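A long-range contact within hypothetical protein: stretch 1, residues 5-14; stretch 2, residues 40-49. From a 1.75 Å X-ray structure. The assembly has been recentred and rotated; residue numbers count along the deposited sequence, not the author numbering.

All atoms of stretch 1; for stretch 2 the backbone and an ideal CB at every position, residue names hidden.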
ATOM      1  N   GLN A   5       3.059  -2.891  19.077  1.00 18.35           N
ATOM      2  CA  GLN A   5       2.509  -3.427  17.828  1.00 18.05           C
ATOM      3  C   GLN A   5       1.144  -4.097  18.014  1.00 17.95           C
ATOM      4  O   GLN A   5       0.296  -3.943  17.206  1.00 16.88           O
ATOM      5  CB  GLN A   5       3.504  -4.369  17.158  1.00 17.80           C
ATOM      6  CG  GLN A   5       4.696  -3.622  16.598  1.00 17.57           C
ATOM      7  CD  GLN A   5       4.296  -2.911  15.355  1.00 17.09           C
ATOM      8  OE1 GLN A   5       3.939  -3.543  14.390  1.00 19.63           O
ATOM      9  NE2 GLN A   5       4.323  -1.578  15.392  1.00 17.49           N
ATOM     10  N   TRP A   6       0.937  -4.812  19.107  1.00 17.64           N
ATOM     11  CA  TRP A   6      -0.340  -5.441  19.388  1.00 18.47           C
ATOM     12  C   TRP A   6      -1.443  -4.408  19.561  1.00 19.10           C
ATOM     13  O   TRP A   6      -2.525  -4.564  19.002  1.00 19.28           O
ATOM     14  CB  TRP A   6      -0.222  -6.305  20.619  1.00 19.13           C
ATOM     15  CG  TRP A   6      -1.485  -7.099  20.927  1.00 18.47           C
ATOM     16  CD1 TRP A   6      -2.407  -6.841  21.922  1.00 20.61           C
ATOM     17  CD2 TRP A   6      -1.949  -8.251  20.237  1.00 16.83           C
ATOM     18  NE1 TRP A   6      -3.412  -7.770  21.878  1.00 19.70           N
ATOM     19  CE2 TRP A   6      -3.170  -8.636  20.840  1.00 18.90           C
ATOM     20  CE3 TRP A   6      -1.460  -9.001  19.143  1.00 18.65           C
ATOM     21  CZ2 TRP A   6      -3.897  -9.723  20.394  1.00 19.03           C
ATOM     22  CZ3 TRP A   6      -2.177 -10.078  18.704  1.00 18.65           C
ATOM     23  CH2 TRP A   6      -3.400 -10.430  19.320  1.00 20.07           C
ATOM     24  N   GLU A   7      -1.155  -3.343  20.300  1.00 19.50           N
ATOM     25  CA  GLU A   7      -2.119  -2.275  20.490  1.00 20.61           C
ATOM     26  C   GLU A   7      -2.476  -1.588  19.180  1.00 19.87           C
ATOM     27  O   GLU A   7      -3.634  -1.233  18.975  1.00 19.68           O
ATOM     28  CB  GLU A   7      -1.600  -1.284  21.515  1.00 21.88           C
ATOM     29  CG  GLU A   7      -1.618  -1.894  22.894  1.00 26.56           C
ATOM     30  CD  GLU A   7      -0.644  -1.241  23.883  1.00 33.89           C
ATOM     31  OE1 GLU A   7       0.211  -0.408  23.474  1.00 37.34           O
ATOM     32  OE2 GLU A   7      -0.735  -1.588  25.088  1.00 40.02           O
ATOM     33  N   CYS A   8      -1.487  -1.395  18.307  1.00 20.42           N
ATOM     34  CA  CYS A   8      -1.758  -0.872  16.967  1.00 20.14           C
ATOM     35  C   CYS A   8      -2.678  -1.782  16.180  1.00 19.52           C
ATOM     36  O   CYS A   8      -3.621  -1.335  15.521  1.00 19.89           O
ATOM     37  CB  CYS A   8      -0.471  -0.686  16.182  1.00 20.86           C
ATOM     38  SG  CYS A   8       0.694   0.495  16.825  1.00 24.05           S
ATOM     39  N   PHE A   9      -2.393  -3.074  16.228  1.00 20.09           N
ATOM     40  CA  PHE A   9      -3.217  -4.073  15.576  1.00 19.34           C
ATOM     41  C   PHE A   9      -4.659  -3.953  16.058  1.00 19.05           C
ATOM     42  O   PHE A   9      -5.553  -3.963  15.236  1.00 18.03           O
ATOM     43  CB  PHE A   9      -2.616  -5.454  15.824  1.00 19.87           C
ATOM     44  CG  PHE A   9      -3.484  -6.622  15.413  1.00 18.53           C
ATOM     45  CD1 PHE A   9      -4.154  -6.644  14.215  1.00 20.10           C
ATOM     46  CD2 PHE A   9      -3.543  -7.734  16.237  1.00 20.16           C
ATOM     47  CE1 PHE A   9      -4.900  -7.742  13.820  1.00 23.83           C
ATOM     48  CE2 PHE A   9      -4.294  -8.845  15.874  1.00 22.79           C
ATOM     49  CZ  PHE A   9      -4.974  -8.849  14.655  1.00 22.48           C
ATOM     50  N   LEU A  10      -4.870  -3.805  17.364  1.00 18.24           N
ATOM     51  CA  LEU A  10      -6.218  -3.667  17.897  1.00 19.05           C
ATOM     52  C   LEU A  10      -7.026  -2.486  17.376  1.00 19.62           C
ATOM     53  O   LEU A  10      -8.255  -2.479  17.502  1.00 21.40           O
ATOM     54  CB  LEU A  10      -6.159  -3.611  19.418  1.00 19.49           C
ATOM     55  CG  LEU A  10      -5.590  -4.844  20.107  1.00 18.92           C
ATOM     56  CD1 LEU A  10      -5.591  -4.629  21.623  1.00 21.11           C
ATOM     57  CD2 LEU A  10      -6.361  -6.113  19.781  1.00 21.38           C
ATOM     58  N   GLN A  11      -6.370  -1.485  16.798  1.00 20.92           N
ATOM     59  CA  GLN A  11      -7.077  -0.410  16.109  1.00 21.92           C
ATOM     60  C   GLN A  11      -7.959  -0.900  14.970  1.00 22.22           C
ATOM     61  O   GLN A  11      -8.841  -0.155  14.505  1.00 22.66           O
ATOM     62  CB  GLN A  11      -6.105   0.657  15.576  1.00 23.07           C
ATOM     63  CG  GLN A  11      -5.370   1.435  16.673  1.00 25.76           C
ATOM     64  CD  GLN A  11      -6.359   2.118  17.605  1.00 30.10           C
ATOM     65  OE1 GLN A  11      -6.517   1.730  18.747  1.00 37.60           O
ATOM     66  NE2 GLN A  11      -7.090   3.070  17.083  1.00 33.74           N
ATOM     67  N   ASN A  12      -7.684  -2.096  14.458  1.00 21.21           N
ATOM     68  CA  ASN A  12      -8.466  -2.695  13.386  1.00 21.10           C
ATOM     69  C   ASN A  12      -9.725  -3.463  13.882  1.00 20.35           C
ATOM     70  O   ASN A  12     -10.472  -4.033  13.069  1.00 19.98           O
ATOM     71  CB  ASN A  12      -7.593  -3.670  12.581  1.00 21.02           C
ATOM     72  CG  ASN A  12      -6.547  -2.964  11.738  1.00 22.07           C
ATOM     73  OD1 ASN A  12      -6.861  -2.552  10.677  1.00 23.26           O
ATOM     74  ND2 ASN A  12      -5.314  -2.802  12.242  1.00 24.16           N
ATOM     75  N   LEU A  13      -9.955  -3.566  15.193  1.00 20.72           N
ATOM     76  CA  LEU A  13     -11.092  -4.362  15.616  1.00 20.65           C
ATOM     77  C   LEU A  13     -12.391  -3.759  15.017  1.00 22.01           C
ATOM     78  O   LEU A  13     -12.563  -2.532  14.982  1.00 20.62           O
ATOM     79  CB  LEU A  13     -11.213  -4.422  17.110  1.00 20.93           C
ATOM     80  CG  LEU A  13     -10.086  -5.111  17.812  1.00 20.93           C
ATOM     81  CD1 LEU A  13     -10.403  -5.172  19.285  1.00 19.36           C
ATOM     82  CD2 LEU A  13      -9.908  -6.512  17.255  1.00 24.16           C
ATOM     83  N   GLY A  14     -13.301  -4.634  14.605  1.00 22.19           N
ATOM     84  CA  GLY A  14     -14.593  -4.213  14.056  1.00 22.71           C
ATOM     85  C   GLY A  14     -15.053  -5.174  12.979  1.00 22.27           C
ATOM     86  O   GLY A  14     -14.481  -6.251  12.799  1.00 22.01           O
ATOM     87  N   UNK A  40     -12.443  -9.534  16.180  1.00 23.67           N
ATOM     88  CA  UNK A  40     -12.941  -9.326  17.511  1.00 24.98           C
ATOM     89  C   UNK A  40     -11.885  -9.710  18.539  1.00 24.10           C
ATOM     90  O   UNK A  40     -11.158 -10.674  18.361  1.00 24.45           O
ATOM     91  CB  UNK A  40     -14.228 -10.124  17.730  1.00 24.98           C
ATOM     92  N   UNK A  41     -11.818  -8.951  19.630  1.00 23.58           N
ATOM     93  CA  UNK A  41     -10.897  -9.251  20.702  1.00 22.54           C
ATOM     94  C   UNK A  41     -11.564 -10.130  21.724  1.00 22.27           C
ATOM     95  O   UNK A  41     -12.765  -9.965  22.014  1.00 21.82           O
ATOM     96  CB  UNK A  41     -10.378  -7.968  21.354  1.00 22.54           C
ATOM     97  N   UNK A  42     -10.795 -11.060  22.275  1.00 20.67           N
ATOM     98  CA  UNK A  42     -11.256 -11.936  23.347  1.00 21.45           C
ATOM     99  C   UNK A  42     -10.256 -11.887  24.477  1.00 20.40           C
ATOM    100  O   UNK A  42      -9.097 -11.498  24.293  1.00 20.30           O
ATOM    101  CB  UNK A  42     -11.449 -13.371  22.853  1.00 21.45           C
ATOM    102  N   UNK A  43     -10.701 -12.346  25.635  1.00 20.41           N
ATOM    103  CA  UNK A  43      -9.867 -12.442  26.823  1.00 20.96           C
ATOM    104  C   UNK A  43      -9.054 -11.186  27.073  1.00 19.79           C
ATOM    105  O   UNK A  43      -7.836 -11.206  27.041  1.00 19.28           O
ATOM    106  CB  UNK A  43      -8.928 -13.644  26.704  1.00 20.96           C
ATOM    107  N   UNK A  44      -9.767 -10.115  27.403  1.00 18.99           N
ATOM    108  CA  UNK A  44      -9.196  -8.769  27.565  1.00 18.24           C
ATOM    109  C   UNK A  44      -8.233  -8.397  26.449  1.00 18.02           C
ATOM    110  O   UNK A  44      -7.114  -7.911  26.716  1.00 16.79           O
ATOM    111  CB  UNK A  44      -8.473  -8.666  28.909  1.00 18.24           C
ATOM    112  N   UNK A  45      -8.683  -8.645  25.222  1.00 17.93           N
ATOM    113  CA  UNK A  45      -7.955  -8.382  23.969  1.00 19.33           C
ATOM    114  C   UNK A  45      -6.586  -9.021  23.886  1.00 19.69           C
ATOM    115  O   UNK A  45      -5.699  -8.521  23.219  1.00 20.64           O
ATOM    116  CB  UNK A  45      -7.797  -6.872  23.777  1.00 19.33           C
ATOM    117  N   UNK A  46      -6.424 -10.140  24.549  1.00 19.68           N
ATOM    118  CA  UNK A  46      -5.184 -10.882  24.487  1.00 20.21           C
ATOM    119  C   UNK A  46      -5.191 -11.868  23.307  1.00 19.78           C
ATOM    120  O   UNK A  46      -4.153 -12.402  22.957  1.00 19.50           O
ATOM    121  CB  UNK A  46      -4.951 -11.623  25.805  1.00 20.21           C
ATOM    122  N   UNK A  47      -6.371 -12.163  22.770  1.00 20.51           N
ATOM    123  CA  UNK A  47      -6.539 -13.011  21.581  1.00 21.85           C
ATOM    124  C   UNK A  47      -7.375 -12.195  20.619  1.00 21.35           C
ATOM    125  O   UNK A  47      -8.306 -11.524  21.069  1.00 20.29           O
ATOM    126  CB  UNK A  47      -7.193 -14.356  21.904  1.00 21.85           C
ATOM    127  N   UNK A  48      -7.055 -12.202  19.317  1.00 21.23           N
ATOM    128  CA  UNK A  48      -7.963 -11.661  18.304  1.00 20.99           C
ATOM    129  C   UNK A  48      -8.474 -12.784  17.389  1.00 20.99           C
ATOM    130  O   UNK A  48      -7.667 -13.540  16.822  1.00 21.37           O
ATOM    131  CB  UNK A  48      -7.261 -10.580  17.480  1.00 20.99           C
ATOM    132  N   UNK A  49      -9.798 -12.921  17.279  1.00 21.15           N
ATOM    133  CA  UNK A  49     -10.387 -13.881  16.368  1.00 21.94           C
ATOM    134  C   UNK A  49     -10.792 -13.198  15.074  1.00 22.57           C
ATOM    135  O   UNK A  49     -11.485 -12.175  15.069  1.00 22.83           O
ATOM    136  CB  UNK A  49     -11.592 -14.568  17.013  1.00 21.94           C
TER

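Stretch 2 is a hairpin: strand 40-42, a type I' turn from 43 to 46, and strand 47-49. Stretch 1 lays one side of its helix and the turn that follows against it.

Position 40 has extended angles, and its CB points away from stretch 1. Nothing of stretch 1 lies within 5.5 Å of that CB, so many side chains would suit, polar ones included. It is Glu40. Its backbone makes the contact: Glu40 C lies 4.0 Å from Leu13 CD2.

Position 41 points toward stretch 1, but there is little room. The ideal CB would sit a tight 3.5 Å from Leu13 CD1. A very small residue suits best. The residue is Gly41, and Leu13 CD2 packs 3.9 Å from Gly41 N.

Position 42 is extended and out of reach of stretch 1, which sets no preference. It is Leu42. Its backbone pairs with position 47.

Positions 43 and 44 both have positive phi, at 46° and 45°. Glycine, asparagine or aspartate tolerate such angles well. Neither CB is near stretch 1. They are Asn43 and Asn44.

Position 45 also has positive phi, 55°, but its CB points toward stretch 1. The ideal CB is 3.8 Å from Leu10 CD1 and 4.9 Å from Trp6 NE1. The backbone O already takes the indole proton, so the side chain need not supply an acceptor. Asparagine, aspartate or glycine would fit the angles. The residue is Asn45. Trp6 NE1 donates to Asn45 O at 2.8 Å, near the plane of the ring at its edge. Asn45 CB packs against Leu10 CD1.

Position 46 points away into space free of stretch 1, so a polar side chain would be at ease. It is Gln46. Its backbone Gln46 O lies 3.7 Å from Trp6 CZ2.

Position 47 is extended and points away. A beta-branched residue would suit the strand. It is Thr47, whose side chain stays clear of stretch 1.

Position 48 points toward an apolar pocket. Its ideal CB is 3.8 Å from Phe9 CE2 and 4.3 Å from Trp6 CH2. Valine, isoleucine or another modest apolar side chain would suit. It is Val48, with the largest area covered in this contact. Val48 CG2 packs 3.6 Å from Leu10 CD2, 3.7 Å from Phe9 CE2, 3.8 Å from Trp6 CZ2 and 4.1 Å from Leu13 CD2.

Position 49 points away, and a long polar side chain is acceptable. It is Arg49, hydrogen-bonded elsewhere in the structure.

Stretch 2 40-49: EGLNNNQTVR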
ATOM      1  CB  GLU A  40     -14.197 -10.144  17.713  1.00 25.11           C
ATOM      2  CG  GLU A  40     -14.017 -11.641  17.731  1.00 28.61           C
ATOM      3  CD  GLU A  40     -15.350 -12.390  17.594  1.00 29.38           C
ATOM      4  OE1 GLU A  40     -16.299 -12.034  18.344  1.00 35.45           O
ATOM      5  OE2 GLU A  40     -15.434 -13.324  16.737  1.00 32.71           O
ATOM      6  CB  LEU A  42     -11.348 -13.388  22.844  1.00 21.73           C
ATOM      7  CG  LEU A  42     -12.129 -13.654  21.545  1.00 26.27           C
ATOM      8  CD1 LEU A  42     -12.079 -15.156  21.186  1.00 28.24           C
ATOM      9  CD2 LEU A  42     -13.531 -13.220  21.706  1.00 26.38           C
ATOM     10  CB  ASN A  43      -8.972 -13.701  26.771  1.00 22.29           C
ATOM     11  CG  ASN A  43      -9.797 -14.985  26.710  1.00 24.27           C
ATOM     12  OD1 ASN A  43      -9.719 -15.728  25.729  1.00 33.76           O
ATOM     13  ND2 ASN A  43     -10.644 -15.210  27.720  1.00 32.83           N
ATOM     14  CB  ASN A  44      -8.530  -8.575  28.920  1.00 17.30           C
ATOM     15  CG  ASN A  44      -8.164  -7.111  29.171  1.00 16.82           C
ATOM     16  OD1 ASN A  44      -8.763  -6.202  28.590  1.00 14.67           O
ATOM     17  ND2 ASN A  44      -7.139  -6.888  29.942  1.00 19.98           N
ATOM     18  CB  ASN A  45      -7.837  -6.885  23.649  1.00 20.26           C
ATOM     19  CG  ASN A  45      -9.172  -6.232  23.364  1.00 21.11           C
ATOM     20  OD1 ASN A  45     -10.113  -6.870  22.889  1.00 18.51           O
ATOM     21  ND2 ASN A  45      -9.250  -4.936  23.647  1.00 22.96           N
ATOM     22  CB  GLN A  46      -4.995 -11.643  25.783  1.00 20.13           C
ATOM     23  CG  GLN A  46      -4.800 -10.744  27.041  1.00 21.51           C
ATOM     24  CD  GLN A  46      -4.578 -11.565  28.329  1.00 22.87           C
ATOM     25  OE1 GLN A  46      -5.530 -11.964  29.026  1.00 30.30           O
ATOM     26  NE2 GLN A  46      -3.309 -11.804  28.651  1.00 27.11           N
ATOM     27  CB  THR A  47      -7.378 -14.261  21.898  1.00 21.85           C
ATOM     28  OG1 THR A  47      -6.700 -15.119  22.827  1.00 27.03           O
ATOM     29  CG2 THR A  47      -7.682 -15.060  20.611  1.00 24.71           C
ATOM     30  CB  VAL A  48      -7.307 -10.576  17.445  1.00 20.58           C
ATOM     31  CG1 VAL A  48      -8.220 -10.210  16.316  1.00 22.86           C
ATOM     32  CG2 VAL A  48      -7.032  -9.307  18.266  1.00 21.45           C
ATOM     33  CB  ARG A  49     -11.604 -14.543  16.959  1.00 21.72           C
ATOM     34  CG  ARG A  49     -12.306 -15.462  15.960  1.00 25.02           C
ATOM     35  CD  ARG A  49     -13.515 -16.086  16.575  1.00 29.54           C
ATOM     36  NE  ARG A  49     -13.072 -17.030  17.571  1.00 31.81           N
ATOM     37  CZ  ARG A  49     -13.752 -17.368  18.664  1.00 34.99           C
ATOM     38  NH1 ARG A  49     -14.934 -16.823  18.929  1.00 35.47           N
ATOM     39  NH2 ARG A  49     -13.221 -18.251  19.511  1.00 35.58           N
TER
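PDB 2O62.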